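Local coordinates for biotin binding protein A (Gallus gallus, PDB 2C1S), which binds biotin as a chicken member of the avidin family, with biotin-d-sulfoxide held in its ligand pocket here, at the interface of chains A and B. Coordinates in Å, arbitrary orientation; residue numbers count along the deposited sequence, not the author numbering. Chains: chain A/B, Biotin binding protein A.

The interface of chains A and B. Residues chain A 94, 96, 121; chain B 108, 111.
B:Arg108 reaches over to A:Glu96 on a chain stretched from CG to NE, its CG anti to the backbone N (chi1 -162°), while A:Glu96 bends at chi2 (-67°); the two side chains cross at about a right angle, bringing OE2 to the guanidinium edge. The guanidinium takes hold side-on, and NE and NH2 both go to the same carboxylate oxygen, OE2. B:Arg108 NE donates to A:Glu96 OE2 at 2.7 Å, and OE2 accepts with its anti lone pair, the one away from OE1. B:Arg108 NH2 meets A:Glu96 OE2 nearly along its C-O axis at 2.7 Å, a hydrogen bond that is also the salt bridge; both bonds are bent. OE2 lies almost in the guanidinium plane; the grip is forked, two nitrogens on one oxygen, and the carboxylate plane is turned 41° from the guanidinium. Apolar atoms of chain A lie against the guanidinium: A:Met94 CB sits 4.0 Å above one face, toward its rim, and A:Val121 CG1 stands 3.6 Å from B:Arg108 NH2. A leucine in place of B:Arg108 would probably leave the A:Glu96 carboxylate without its countercharge and free to turn. B:Thr111 crosses A:Glu96 at about a right angle, its methyl CG2 3.8 Å from A:Glu96 CG, and B:Thr111 OG1 turns back to B:Arg108 O (2.9 Å), a bond within the turn of the short helix. The patch joins the 3-10 helix 108-113 of chain B to strands 93-102 and 115-124 of the chain A avidin-type barrel, and the two-fold symmetry of the interface repeats it with the chains exchanged.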
ATOM      1  N   MET A  94      -6.837  20.265  -6.914  1.00 20.44           N
ATOM      2  CA  MET A  94      -5.758  19.379  -6.489  1.00 20.64           C
ATOM      3  C   MET A  94      -6.138  17.937  -6.806  1.00 18.84           C
ATOM      4  O   MET A  94      -7.242  17.535  -6.474  1.00 18.91           O
ATOM      5  CB  MET A  94      -5.412  19.586  -5.002  0.50 20.77           C
ATOM      6  CG  MET A  94      -4.479  20.789  -4.716  0.50 23.17           C
ATOM      7  SD  MET A  94      -5.324  22.377  -4.454  0.50 28.92           S
ATOM      8  CE  MET A  94      -3.936  23.466  -4.170  0.50 23.33           C
ATOM      9  N   GLU A  96      -5.613  14.305  -5.595  1.00 14.27           N
ATOM     10  CA  GLU A  96      -5.083  13.528  -4.462  1.00 14.38           C
ATOM     11  C   GLU A  96      -4.917  12.117  -5.055  1.00 13.84           C
ATOM     12  O   GLU A  96      -5.886  11.542  -5.531  1.00 12.39           O
ATOM     13  CB  GLU A  96      -6.106  13.464  -3.314  1.00 15.10           C
ATOM     14  CG  GLU A  96      -6.254  14.745  -2.456  1.00 16.82           C
ATOM     15  CD  GLU A  96      -4.997  15.082  -1.623  1.00 19.62           C
ATOM     16  OE1 GLU A  96      -4.135  14.213  -1.393  1.00 19.62           O
ATOM     17  OE2 GLU A  96      -4.872  16.238  -1.163  1.00 22.16           O
ATOM     18  N   VAL A 121       0.292  14.712  -4.458  1.00 15.24           N
ATOM     19  CA  VAL A 121      -0.778  15.694  -4.686  1.00 16.31           C
ATOM     20  C   VAL A 121      -0.392  16.565  -5.885  1.00 15.72           C
ATOM     21  O   VAL A 121       0.716  17.080  -5.915  1.00 15.62           O
ATOM     22  CB  VAL A 121      -1.014  16.609  -3.456  1.00 15.98           C
ATOM     23  CG1 VAL A 121      -2.205  17.484  -3.745  1.00 14.46           C
ATOM     24  CG2 VAL A 121      -1.246  15.776  -2.203  1.00 18.71           C
TER
ATOM     25  N   ARG B 108     -12.346  16.708   0.480  1.00 23.81           N
ATOM     26  CA  ARG B 108     -10.912  16.479   0.454  1.00 23.42           C
ATOM     27  C   ARG B 108     -10.385  15.981   1.792  1.00 23.79           C
ATOM     28  O   ARG B 108      -9.530  15.081   1.833  1.00 22.82           O
ATOM     29  CB  ARG B 108     -10.165  17.726   0.039  1.00 24.37           C
ATOM     30  CG  ARG B 108      -8.777  17.414  -0.399  1.00 23.10           C
ATOM     31  CD  ARG B 108      -7.961  18.646  -0.495  1.00 27.58           C
ATOM     32  NE  ARG B 108      -6.580  18.321  -0.800  1.00 26.51           N
ATOM     33  CZ  ARG B 108      -5.611  19.217  -0.857  1.00 31.29           C
ATOM     34  NH1 ARG B 108      -5.898  20.499  -0.614  1.00 31.76           N
ATOM     35  NH2 ARG B 108      -4.362  18.840  -1.155  1.00 29.43           N
ATOM     36  N   THR B 111      -9.890  12.262   2.153  1.00 18.54           N
ATOM     37  CA  THR B 111      -8.998  11.523   1.256  1.00 18.84           C
ATOM     38  C   THR B 111      -8.165  10.463   1.943  1.00 18.48           C
ATOM     39  O   THR B 111      -7.922   9.383   1.350  1.00 16.84           O
ATOM     40  CB  THR B 111      -8.175  12.448   0.353  0.50 18.89           C
ATOM     41  OG1 THR B 111      -7.326  13.289   1.133  0.50 19.79           O
ATOM     42  CG2 THR B 111      -9.096  13.302  -0.393  0.50 20.82           C
TER